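Local coordinates for chemosensory protein (PDB 1N8V) that binds long-chain ligands such as bromo-dodecanol in a buried apolar pocket and probably carries hydrophobic semiochemicals in the moth, at residues 21-26 with 70-75; 25-30 with 78-83. All coordinates share one frame; numbering follows the deposited sequence.

Contact 1: 21-26 with 70-75. With BDD (bromo-dodecanol), chain C.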
loop_
_atom_site.group_PDB
_atom_site.type_symbol
_atom_site.label_atom_id
_atom_site.label_comp_id
_atom_site.label_asym_id
_atom_site.label_seq_id
_atom_site.Cartn_x
_atom_site.Cartn_y
_atom_site.Cartn_z
ATOM N N ARG A 21 15.094 -4.452 0.474
ATOM C CA ARG A 21 15.588 -3.079 0.447
ATOM C C ARG A 21 14.625 -2.158 -0.318
ATOM O O ARG A 21 14.368 -1.031 0.109
ATOM C CB ARG A 21 16.992 -2.998 -0.160
ATOM C CG ARG A 21 18.038 -3.828 0.572
ATOM C CD ARG A 21 18.643 -3.159 1.811
ATOM N NE ARG A 21 17.756 -3.092 2.967
ATOM C CZ ARG A 21 17.313 -4.122 3.691
ATOM N NH1 ARG A 21 16.518 -3.904 4.734
ATOM N NH2 ARG A 21 17.659 -5.372 3.392
ATOM N N LEU A 22 14.083 -2.624 -1.437
ATOM C CA LEU A 22 13.177 -1.789 -2.221
ATOM C C LEU A 22 11.855 -1.608 -1.480
ATOM O O LEU A 22 11.301 -0.513 -1.411
ATOM C CB LEU A 22 12.924 -2.413 -3.584
ATOM C CG LEU A 22 14.098 -2.672 -4.543
ATOM C CD1 LEU A 22 13.618 -3.219 -5.874
ATOM C CD2 LEU A 22 14.860 -1.413 -4.722
ATOM N N LEU A 23 11.346 -2.685 -0.904
ATOM C CA LEU A 23 10.087 -2.620 -0.183
ATOM C C LEU A 23 10.183 -1.679 1.039
ATOM O O LEU A 23 9.307 -0.819 1.263
ATOM C CB LEU A 23 9.681 -4.040 0.207
ATOM C CG LEU A 23 8.448 -4.163 1.089
ATOM C CD1 LEU A 23 7.212 -3.501 0.463
ATOM C CD2 LEU A 23 8.188 -5.649 1.425
ATOM N N VAL A 24 11.259 -1.816 1.828
ATOM C CA VAL A 24 11.414 -0.996 3.031
ATOM C C VAL A 24 11.520 0.495 2.712
ATOM O O VAL A 24 11.042 1.327 3.469
ATOM C CB VAL A 24 12.617 -1.476 3.898
ATOM C CG1 VAL A 24 13.033 -0.435 4.934
ATOM C CG2 VAL A 24 12.292 -2.813 4.550
ATOM N N ALA A 25 12.122 0.838 1.584
ATOM C CA ALA A 25 12.196 2.238 1.198
ATOM C C ALA A 25 10.789 2.810 1.035
ATOM O O ALA A 25 10.535 3.926 1.486
ATOM C CB ALA A 25 12.980 2.414 -0.083
ATOM N N TYR A 26 9.871 2.070 0.387
ATOM C CA TYR A 26 8.508 2.565 0.235
ATOM C C TYR A 26 7.775 2.579 1.577
ATOM O O TYR A 26 7.076 3.534 1.912
ATOM C CB TYR A 26 7.703 1.712 -0.750
ATOM C CG TYR A 26 8.085 1.874 -2.182
ATOM C CD1 TYR A 26 7.767 3.038 -2.866
ATOM C CD2 TYR A 26 8.738 0.873 -2.868
ATOM C CE1 TYR A 26 8.114 3.178 -4.225
ATOM C CE2 TYR A 26 9.096 1.006 -4.186
ATOM C CZ TYR A 26 8.773 2.152 -4.865
ATOM O OH TYR A 26 9.138 2.279 -6.205
ATOM N N ILE A 70 -0.992 -5.844 -0.331
ATOM C CA ILE A 70 -1.594 -6.094 0.974
ATOM C C ILE A 70 -1.541 -7.578 1.348
ATOM O O ILE A 70 -1.176 -7.930 2.473
ATOM C CB ILE A 70 -3.030 -5.524 1.021
ATOM C CG1 ILE A 70 -2.973 -4.004 1.061
ATOM C CG2 ILE A 70 -3.801 -6.066 2.222
ATOM C CD1 ILE A 70 -4.310 -3.334 0.819
ATOM N N GLU A 71 -1.853 -8.464 0.398
ATOM C CA GLU A 71 -1.801 -9.903 0.675
ATOM C C GLU A 71 -0.371 -10.316 1.038
ATOM O O GLU A 71 -0.152 -11.109 1.973
ATOM C CB GLU A 71 -2.293 -10.724 -0.529
ATOM C CG GLU A 71 -2.345 -12.214 -0.196
ATOM C CD GLU A 71 -2.554 -13.124 -1.388
ATOM O OE1 GLU A 71 -2.321 -12.682 -2.525
ATOM O OE2 GLU A 71 -2.904 -14.307 -1.157
ATOM N N HIS A 72 0.623 -9.805 0.312
ATOM C CA HIS A 72 2.013 -10.119 0.613
ATOM C C HIS A 72 2.390 -9.681 2.028
ATOM O O HIS A 72 3.050 -10.411 2.763
ATOM C CB HIS A 72 2.963 -9.432 -0.382
ATOM C CG HIS A 72 4.405 -9.696 -0.086
ATOM N ND1 HIS A 72 5.215 -8.857 0.652
ATOM C CD2 HIS A 72 5.166 -10.773 -0.393
ATOM C CE1 HIS A 72 6.415 -9.405 0.776
ATOM N NE2 HIS A 72 6.415 -10.558 0.133
ATOM N N LEU A 73 1.998 -8.467 2.413
ATOM C CA LEU A 73 2.328 -7.981 3.756
ATOM C C LEU A 73 1.660 -8.793 4.845
ATOM O O LEU A 73 2.298 -9.154 5.833
ATOM C CB LEU A 73 1.953 -6.507 3.903
ATOM C CG LEU A 73 2.651 -5.523 2.955
ATOM C CD1 LEU A 73 2.054 -4.126 3.153
ATOM C CD2 LEU A 73 4.174 -5.533 3.157
ATOM N N ILE A 74 0.370 -9.087 4.684
ATOM C CA ILE A 74 -0.362 -9.857 5.678
ATOM C C ILE A 74 0.238 -11.241 5.874
ATOM O O ILE A 74 0.311 -11.735 7.010
ATOM C CB ILE A 74 -1.851 -9.958 5.276
ATOM C CG1 ILE A 74 -2.537 -8.596 5.376
ATOM C CG2 ILE A 74 -2.556 -11.015 6.134
ATOM C CD1 ILE A 74 -3.940 -8.570 4.820
ATOM N N LYS A 75 0.691 -11.864 4.790
ATOM C CA LYS A 75 1.281 -13.201 4.886
ATOM C C LYS A 75 2.752 -13.212 5.321
ATOM O O LYS A 75 3.151 -14.034 6.147
ATOM C CB LYS A 75 1.185 -13.917 3.550
ATOM C CG LYS A 75 -0.209 -14.231 3.122
ATOM C CD LYS A 75 -0.170 -15.059 1.857
ATOM C CE LYS A 75 -1.511 -15.514 1.428
ATOM N NZ LYS A 75 -2.219 -16.172 2.563
HETATM O O1 BDD C . 0.244 1.032 -9.436
HETATM C C1 BDD C . 1.530 1.306 -8.901
HETATM C C2 BDD C . 1.598 2.759 -8.439
HETATM C C3 BDD C . 2.242 2.864 -7.063
HETATM C C4 BDD C . 3.761 2.899 -7.144
HETATM C C5 BDD C . 4.373 2.640 -5.771
HETATM C C6 BDD C . 4.528 1.144 -5.484
HETATM C C7 BDD C . 4.834 0.855 -4.015
HETATM C C8 BDD C . 4.471 -0.578 -3.623
HETATM C C9 BDD C . 5.009 -0.920 -2.238
HETATM C C10 BDD C . 4.101 -0.410 -1.127
HETATM C C11 BDD C . 4.569 -0.843 0.250
HETATM C C12 BDD C . 3.605 -0.402 1.351
HETATM BR BR BDD C . 3.824 1.163 1.734
#

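Contact 2: 25-30 with 78-83. With BDD (bromo-dodecanol), chain C; BDD (bromo-dodecanol), chain E.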
loop_
_atom_site.group_PDB
_atom_site.type_symbol
_atom_site.label_atom_id
_atom_site.label_comp_id
_atom_site.label_asym_id
_atom_site.label_seq_id
_atom_site.Cartn_x
_atom_site.Cartn_y
_atom_site.Cartn_z
ATOM N N ALA A 25 12.122 0.838 1.584
ATOM C CA ALA A 25 12.196 2.238 1.198
ATOM C C ALA A 25 10.789 2.810 1.035
ATOM O O ALA A 25 10.535 3.926 1.486
ATOM C CB ALA A 25 12.980 2.414 -0.083
ATOM N N TYR A 26 9.871 2.070 0.387
ATOM C CA TYR A 26 8.508 2.565 0.235
ATOM C C TYR A 26 7.775 2.579 1.577
ATOM O O TYR A 26 7.076 3.534 1.912
ATOM C CB TYR A 26 7.703 1.712 -0.750
ATOM C CG TYR A 26 8.085 1.874 -2.182
ATOM C CD1 TYR A 26 7.767 3.038 -2.866
ATOM C CD2 TYR A 26 8.738 0.873 -2.868
ATOM C CE1 TYR A 26 8.114 3.178 -4.225
ATOM C CE2 TYR A 26 9.096 1.006 -4.186
ATOM C CZ TYR A 26 8.773 2.152 -4.865
ATOM O OH TYR A 26 9.138 2.279 -6.205
ATOM N N VAL A 27 7.977 1.543 2.387
ATOM C CA VAL A 27 7.329 1.503 3.686
ATOM C C VAL A 27 7.759 2.677 4.600
ATOM O O VAL A 27 6.919 3.347 5.204
ATOM C CB VAL A 27 7.592 0.171 4.417
ATOM C CG1 VAL A 27 7.035 0.236 5.811
ATOM C CG2 VAL A 27 6.980 -0.963 3.643
ATOM N N ASN A 28 9.064 2.938 4.673
ATOM C CA ASN A 28 9.540 4.050 5.502
ATOM C C ASN A 28 9.031 5.400 5.012
ATOM O O ASN A 28 8.733 6.296 5.808
ATOM C CB ASN A 28 11.068 4.032 5.601
ATOM C CG ASN A 28 11.611 2.841 6.397
ATOM O OD1 ASN A 28 12.800 2.445 6.239
ATOM N ND2 ASN A 28 10.785 2.265 7.224
ATOM N N CYS A 29 8.895 5.540 3.694
ATOM C CA CYS A 29 8.345 6.775 3.138
ATOM C C CYS A 29 6.882 6.966 3.581
ATOM O O CYS A 29 6.482 8.024 4.095
ATOM C CB CYS A 29 8.414 6.739 1.611
ATOM S SG CYS A 29 7.296 7.855 0.691
ATOM N N VAL A 30 6.063 5.943 3.367
ATOM C CA VAL A 30 4.638 6.044 3.686
ATOM C C VAL A 30 4.409 6.148 5.187
ATOM O O VAL A 30 3.446 6.769 5.624
ATOM C CB VAL A 30 3.866 4.859 3.039
ATOM C CG1 VAL A 30 2.449 4.789 3.491
ATOM C CG2 VAL A 30 3.911 4.970 1.539
ATOM N N ILE A 78 4.120 -9.294 8.615
ATOM C CA ILE A 78 3.049 -8.964 9.552
ATOM C C ILE A 78 3.260 -7.651 10.311
ATOM O O ILE A 78 2.337 -6.872 10.450
ATOM C CB ILE A 78 2.867 -10.119 10.531
ATOM C CG1 ILE A 78 2.472 -11.391 9.769
ATOM C CG2 ILE A 78 1.836 -9.755 11.600
ATOM C CD1 ILE A 78 2.459 -12.631 10.633
ATOM N N GLU A 79 4.473 -7.398 10.784
ATOM C CA GLU A 79 4.764 -6.175 11.510
ATOM C C GLU A 79 4.545 -4.928 10.640
ATOM O O GLU A 79 4.056 -3.912 11.121
ATOM C CB GLU A 79 6.207 -6.212 12.024
ATOM C CG GLU A 79 6.535 -7.361 12.957
ATOM C CD GLU A 79 6.787 -8.686 12.250
ATOM O OE1 GLU A 79 7.122 -8.725 11.030
ATOM O OE2 GLU A 79 6.651 -9.722 12.935
ATOM N N ILE A 80 4.929 -5.010 9.366
ATOM C CA ILE A 80 4.728 -3.884 8.437
ATOM C C ILE A 80 3.218 -3.682 8.203
ATOM O O ILE A 80 2.717 -2.575 8.290
ATOM C CB ILE A 80 5.487 -4.113 7.125
ATOM C CG1 ILE A 80 7.007 -4.015 7.355
ATOM C CG2 ILE A 80 5.003 -3.131 6.057
ATOM C CD1 ILE A 80 7.824 -4.364 6.139
ATOM N N TRP A 81 2.499 -4.764 7.928
ATOM C CA TRP A 81 1.042 -4.666 7.779
ATOM C C TRP A 81 0.410 -4.003 8.995
ATOM O O TRP A 81 -0.379 -3.065 8.859
ATOM C CB TRP A 81 0.416 -6.047 7.575
ATOM C CG TRP A 81 -1.088 -6.094 7.714
ATOM C CD1 TRP A 81 -1.778 -6.786 8.653
ATOM C CD2 TRP A 81 -2.088 -5.401 6.928
ATOM N NE1 TRP A 81 -3.135 -6.614 8.487
ATOM C CE2 TRP A 81 -3.353 -5.771 7.431
ATOM C CE3 TRP A 81 -2.051 -4.555 5.817
ATOM C CZ2 TRP A 81 -4.544 -5.298 6.878
ATOM C CZ3 TRP A 81 -3.229 -4.077 5.308
ATOM C CH2 TRP A 81 -4.451 -4.451 5.817
ATOM N N ARG A 82 0.783 -4.459 10.179
ATOM C CA ARG A 82 0.164 -3.898 11.368
ATOM C C ARG A 82 0.412 -2.400 11.570
ATOM O O ARG A 82 -0.505 -1.666 11.989
ATOM C CB ARG A 82 0.516 -4.720 12.583
ATOM C CG ARG A 82 -0.241 -6.009 12.491
ATOM C CD ARG A 82 -0.024 -6.867 13.646
ATOM N NE ARG A 82 -0.843 -8.060 13.575
ATOM C CZ ARG A 82 -1.037 -8.874 14.590
ATOM N NH1 ARG A 82 -1.792 -9.946 14.434
ATOM N NH2 ARG A 82 -0.498 -8.598 15.762
ATOM N N GLU A 83 1.626 -1.945 11.297
ATOM C CA GLU A 83 1.900 -0.538 11.498
ATOM C C GLU A 83 1.203 0.299 10.453
ATOM O O GLU A 83 0.729 1.409 10.754
ATOM C CB GLU A 83 3.408 -0.222 11.551
ATOM C CG GLU A 83 4.168 -0.384 10.260
ATOM C CD GLU A 83 5.644 -0.116 10.445
ATOM O OE1 GLU A 83 5.984 0.527 11.466
ATOM O OE2 GLU A 83 6.446 -0.529 9.599
HETATM O O1 BDD C . 0.244 1.032 -9.436
HETATM C C1 BDD C . 1.530 1.306 -8.901
HETATM C C2 BDD C . 1.598 2.759 -8.439
HETATM C C3 BDD C . 2.242 2.864 -7.063
HETATM C C4 BDD C . 3.761 2.899 -7.144
HETATM C C5 BDD C . 4.373 2.640 -5.771
HETATM C C6 BDD C . 4.528 1.144 -5.484
HETATM C C7 BDD C . 4.834 0.855 -4.015
HETATM C C8 BDD C . 4.471 -0.578 -3.623
HETATM C C9 BDD C . 5.009 -0.920 -2.238
HETATM C C10 BDD C . 4.101 -0.410 -1.127
HETATM C C11 BDD C . 4.569 -0.843 0.250
HETATM C C12 BDD C . 3.605 -0.402 1.351
HETATM BR BR BDD C . 3.824 1.163 1.734
HETATM O O1 BDD E . -6.667 -1.411 6.621
HETATM C C1 BDD E . -6.239 -1.008 5.319
HETATM C C2 BDD E . -4.759 -0.603 5.340
HETATM C C3 BDD E . -4.252 -0.416 3.912
HETATM C C4 BDD E . -2.753 -0.114 3.828
HETATM C C5 BDD E . -2.142 -0.778 2.588
HETATM C C6 BDD E . -1.355 0.181 1.711
HETATM C C7 BDD E . -0.759 -0.516 0.484
HETATM C C8 BDD E . -1.090 0.211 -0.801
HETATM C C9 BDD E . -0.243 -0.273 -1.970
HETATM C C10 BDD E . -0.591 0.467 -3.264
HETATM C C11 BDD E . -0.326 -0.312 -4.556
HETATM C C12 BDD E . -1.183 0.142 -5.782
HETATM BR BR BDD E . -0.244 -0.002 -7.088
#

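Contact 1: 21-26 with 70-75
L23 is the one residue of 21-26 that reaches across to 70-75, and it does so with a single branch. Two apolar contacts come from its CD2. One is with L73, methyl against methyl, L23 CD2 lying 4.4 Å from L73 CD2. The other is with H72, whose imidazole the same methyl meets obliquely. The backbones stand well apart: L23 CA and L73 CA, the nearest pair, are 10.2 Å from each other, and the side chains must bridge that distance. L23 can do so because its CG lies opposite the backbone N (chi1 174°), which carries both methyls out towards the other helix. The L73 side chain starts off at an angle to 21-26, yet its CD2 end bends nearer.

Ligand contacts are made by the other branch. L23 CD1 touches the bromo-dodecanol of chain C, 3.8 Å from its C11, while L73 CD1 comes within 4.4 Å of C12 of the same molecule. Both leucines thus border the brominated end of the chain. No hydrogen bond crosses between the segments. Outside them, L17 of helix 13-17 packs on L23 and H72, and L84 of helix 78-88 packs on L73. Sparse leucine contacts between well-separated helices, with an alkyl chain running alongside, suit the all-helical chemosensory protein (A10/OS-D) fold and its ligand pocket.

Contact 2: 25-30 with 78-83
V27 and I80 form the tight part of this contact. The CG2 methyl of I80 sits against both branches of the valine, 3.8 Å from V27 CG2 and 3.9 Å from V27 CG1. With CG1 opposite the backbone N (chi1 174°) and CG2 beside it, V27 presents a forked end to I80. The helices come close here, V27 CA and I80 CA being 7.6 Å apart. On the ligand side V27 CG2 also borders C12 of the chain C bromo-dodecanol, and V30 CG2 lies 3.8 Å from the bromine.

Y26 does not reach 78-83; its ring, which also packs on I11 and S37, lies against the ligand. The alkyl chain passes over one face of its ring, with C7 3.7 Å above the plane and over its centre, a CH-pi type of approach. With an alanine here the ring would be gone, which would probably leave C7 and C5 of the ligand without their aromatic floor and open a gap in the pocket wall. On the other segment, W81 meets a second bromo-dodecanol, chain E, at an oblique angle, W81 CZ3 being 3.8 Å from its C2; its NE1 is hydrogen-bonded to E99.

The looser side belongs to E83, which is partly exposed. Its OE2 comes 3.9 Å from V27 CG1, simple van der Waals contact, while the carboxylate finds its real partner outside the segments in a salt bridge from OE2 to R33. Charge thus stays at the edge of the apolar contact, where R33 also packs on V27. With no hydrogen bond between the segments, the helices meet through nondirectional apolar contact, which would probably let them shift as ligands fill the pocket.

How the contacts relate
The two contacts start from the same helix, 20-30, with A25 and Y26 common to both, and their centres lie 7 Å apart on one side of the chain's centre. Along the chain, helix 20-30 comes first, then helix 60-76 for contact 1 and helix 78-88 for contact 2, the latter two consecutive. These neighbours also pack on each other: L73 CD2 is 3.9 Å from I80 CG2, and I74 CG1 is 3.6 Å from W81 CD2. Three helices thus close into one apolar cluster, and both contacts touch the chain C ligand. Together they form part of the wall round a pocket that holds several bromo-dodecanol molecules.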